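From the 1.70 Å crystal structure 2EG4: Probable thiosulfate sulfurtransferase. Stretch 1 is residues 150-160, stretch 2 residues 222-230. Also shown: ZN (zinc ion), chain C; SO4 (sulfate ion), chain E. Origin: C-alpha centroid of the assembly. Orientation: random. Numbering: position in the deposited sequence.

Stretch 1, residues 150-160: PCCPRGGRIPG
Stretch 2 (222-230) LQEGLPTEP

The backbones pair where the C-terminal segment of stretch 2 runs antiparallel to stretch 1 and meets it in a single bridge, Arg 157 with Glu 229 (CA to CA 5.4 Å). Arg 157 N donates to Glu 229 O at 2.8 Å, and Glu 229 N donates to Arg 157 O at 3.0 Å, the straighter of the two. Both residues are extended (phi/psi -141/164 and -118/150), as is Thr 228 (-141/158), whose CA lies 3.4 Å from Arg 157 O. Gly 156 (168/175) brings its CA to 3.0 Å from Glu 229 O; a CB there would point toward stretch 2 and fall 3.1 Å from that oxygen. The peptide bond before Pro 230 is cis.

Among the polar side chains, Arg 154 (chi1 p, chi2 and chi3 t) starts sideways, but its end reaches Thr 228 (chi1 p), where NH2 gives OG1 a weak hydrogen bond of 2.8 Å. Thr 228 OG1 also donates to water 1 (3.0 Å to its O), which in turn donates to Gly 155 O and Pro 230 OXT, each 2.8 Å from the water O, tying the chain terminus to stretch 1.

Apolar packing centres on the helix that enters stretch 2 from earlier in the chain and carries Leu 222 (chi1 m, chi2 t), pointing toward stretch 1. Its CD1 meets Cys 152 CB at 3.8 Å, its CB meets Pro 153 CD at 3.9 Å, and its CD2 covers one guanidinium face of Arg 154, 3.5 Å from NH1. Gly 225 (78/21) closes the helix in a Schellman motif, with Gly 225 N 3.0 Å from Leu 222 O. Farther along, Pro 159 CG lies 3.9 Å from Thr 228 CA.

Of the ligands, zinc is held by Cys 151 SG (2.4 Å; chi1 p) and Cys 152 SG (2.3 Å; chi1 m), together with two atoms from elsewhere in the structure. Sulfate O4 accepts from Arg 157 NE and Gly 160 N, both 2.9 Å; Glu 229 CB lies over the Arg 157 guanidinium face.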

# COMPACT_ATOMS: atom_id res chain seq x y z
N PRO A 150 -10.27 16.55 -6.40
CA PRO A 150 -11.02 16.93 -7.60
C PRO A 150 -11.47 15.79 -8.52
O PRO A 150 -12.40 15.94 -9.30
CB PRO A 150 -10.09 17.92 -8.30
CG PRO A 150 -8.73 17.44 -7.91
CD PRO A 150 -8.91 17.13 -6.43
N CYS A 151 -10.81 14.64 -8.41
CA CYS A 151 -11.18 13.49 -9.23
C CYS A 151 -12.44 12.82 -8.68
O CYS A 151 -13.01 11.93 -9.32
CB CYS A 151 -10.03 12.49 -9.26
SG CYS A 151 -9.50 11.98 -7.61
N CYS A 152 -12.89 13.23 -7.49
CA CYS A 152 -14.09 12.63 -6.89
C CYS A 152 -15.31 13.58 -6.93
O CYS A 152 -15.16 14.79 -7.01
CB CYS A 152 -13.80 12.21 -5.44
SG CYS A 152 -12.91 10.60 -5.23
N PRO A 153 -16.54 13.02 -6.85
CA PRO A 153 -17.78 13.81 -6.88
C PRO A 153 -18.07 14.74 -5.71
O PRO A 153 -18.62 15.83 -5.90
CB PRO A 153 -18.87 12.74 -6.99
CG PRO A 153 -18.19 11.61 -7.64
CD PRO A 153 -16.83 11.59 -6.99
N ARG A 154 -17.71 14.32 -4.50
CA ARG A 154 -18.00 15.13 -3.31
C ARG A 154 -17.24 14.62 -2.10
O ARG A 154 -16.50 13.64 -2.18
CB ARG A 154 -19.49 15.07 -3.02
CG ARG A 154 -20.00 13.65 -2.97
CD ARG A 154 -21.52 13.59 -2.82
NE ARG A 154 -22.00 12.22 -2.92
CZ ARG A 154 -21.57 11.22 -2.15
NH1 ARG A 154 -20.64 11.46 -1.23
NH2 ARG A 154 -22.07 10.00 -2.29
N GLY A 155 -17.43 15.30 -0.97
CA GLY A 155 -16.77 14.89 0.26
C GLY A 155 -17.60 13.83 0.97
O GLY A 155 -18.83 13.82 0.90
N GLY A 156 -16.93 12.93 1.67
CA GLY A 156 -17.68 11.91 2.37
C GLY A 156 -16.81 10.79 2.88
O GLY A 156 -15.61 10.77 2.63
N ARG A 157 -17.45 9.88 3.62
CA ARG A 157 -16.80 8.73 4.21
C ARG A 157 -17.74 7.55 4.10
O ARG A 157 -18.93 7.71 3.82
CB ARG A 157 -16.52 9.00 5.70
CG ARG A 157 -17.80 9.30 6.47
CD ARG A 157 -17.59 9.28 7.99
NE ARG A 157 -18.83 9.58 8.71
CZ ARG A 157 -19.33 10.80 8.88
NH1 ARG A 157 -18.69 11.85 8.38
NH2 ARG A 157 -20.45 10.98 9.56
N ILE A 158 -17.20 6.36 4.30
CA ILE A 158 -18.00 5.16 4.26
C ILE A 158 -18.80 5.21 5.57
O ILE A 158 -18.23 5.42 6.62
CB ILE A 158 -17.09 3.90 4.16
CG1 ILE A 158 -16.45 3.88 2.76
CG2 ILE A 158 -17.89 2.61 4.40
CD1 ILE A 158 -15.40 2.81 2.58
N PRO A 159 -20.13 5.03 5.49
CA PRO A 159 -20.96 5.07 6.71
C PRO A 159 -20.50 4.07 7.76
O PRO A 159 -20.20 2.92 7.44
CB PRO A 159 -22.36 4.75 6.18
CG PRO A 159 -22.30 5.24 4.72
CD PRO A 159 -20.95 4.71 4.31
N GLY A 160 -20.44 4.52 9.01
CA GLY A 160 -20.03 3.64 10.09
C GLY A 160 -18.54 3.56 10.37
O GLY A 160 -18.12 2.97 11.36
N LEU A 222 -17.05 6.00 -4.35
CA LEU A 222 -17.88 7.04 -4.95
C LEU A 222 -18.20 6.75 -6.42
O LEU A 222 -19.32 6.99 -6.87
CB LEU A 222 -17.20 8.40 -4.83
CG LEU A 222 -17.14 8.97 -3.40
CD1 LEU A 222 -16.33 10.25 -3.37
CD2 LEU A 222 -18.58 9.22 -2.90
N GLN A 223 -17.24 6.22 -7.17
CA GLN A 223 -17.52 5.91 -8.58
C GLN A 223 -18.66 4.90 -8.68
O GLN A 223 -19.48 4.96 -9.60
CB GLN A 223 -16.26 5.36 -9.26
CG GLN A 223 -15.22 6.44 -9.56
CD GLN A 223 -15.81 7.61 -10.35
OE1 GLN A 223 -16.48 7.40 -11.37
NE2 GLN A 223 -15.55 8.83 -9.89
N GLU A 224 -18.73 3.98 -7.72
CA GLU A 224 -19.76 2.95 -7.69
C GLU A 224 -21.13 3.46 -7.24
O GLU A 224 -22.13 2.78 -7.40
CB GLU A 224 -19.32 1.81 -6.77
CG GLU A 224 -18.22 0.92 -7.35
CD GLU A 224 -18.74 0.08 -8.50
OE1 GLU A 224 -19.83 -0.52 -8.35
OE2 GLU A 224 -18.07 -0.01 -9.55
N GLY A 225 -21.16 4.66 -6.66
CA GLY A 225 -22.43 5.22 -6.21
C GLY A 225 -22.95 4.65 -4.90
O GLY A 225 -24.15 4.73 -4.60
N LEU A 226 -22.05 4.09 -4.11
CA LEU A 226 -22.41 3.50 -2.82
C LEU A 226 -22.71 4.61 -1.81
O LEU A 226 -22.21 5.73 -1.96
CB LEU A 226 -21.27 2.61 -2.34
CG LEU A 226 -21.12 1.43 -3.31
CD1 LEU A 226 -19.77 0.75 -3.12
CD2 LEU A 226 -22.24 0.44 -3.06
N PRO A 227 -23.51 4.31 -0.78
CA PRO A 227 -23.90 5.27 0.26
C PRO A 227 -22.74 5.93 1.00
O PRO A 227 -21.75 5.27 1.33
CB PRO A 227 -24.76 4.43 1.21
CG PRO A 227 -25.22 3.26 0.37
CD PRO A 227 -24.00 2.97 -0.46
N THR A 228 -22.85 7.22 1.26
CA THR A 228 -21.79 7.92 1.98
C THR A 228 -22.34 8.93 2.97
O THR A 228 -23.49 9.37 2.85
CB THR A 228 -20.80 8.65 1.04
OG1 THR A 228 -21.46 9.74 0.39
CG2 THR A 228 -20.28 7.68 -0.03
N GLU A 229 -21.53 9.27 3.96
CA GLU A 229 -21.91 10.26 4.96
C GLU A 229 -20.92 11.42 4.85
O GLU A 229 -19.77 11.23 4.43
CB GLU A 229 -21.86 9.67 6.38
CG GLU A 229 -22.97 8.67 6.72
CD GLU A 229 -24.35 9.17 6.34
OE1 GLU A 229 -24.61 10.39 6.42
OE2 GLU A 229 -25.20 8.34 5.96
N PRO A 230 -21.36 12.64 5.17
CA PRO A 230 -22.71 12.99 5.62
C PRO A 230 -23.71 13.04 4.46
O PRO A 230 -24.93 12.96 4.71
CB PRO A 230 -22.52 14.35 6.28
CG PRO A 230 -21.41 14.95 5.47
CD PRO A 230 -20.44 13.79 5.32
OXT PRO A 230 -23.26 13.18 3.30
ZN ZN C . -10.88 10.49 -6.40
S SO4 E . -21.76 7.64 10.38
O1 SO4 E . -22.57 8.82 9.94
O2 SO4 E . -21.21 7.88 11.75
O3 SO4 E . -22.63 6.42 10.39
O4 SO4 E . -20.61 7.43 9.43
O HOH W 1 -21.23 12.49 1.51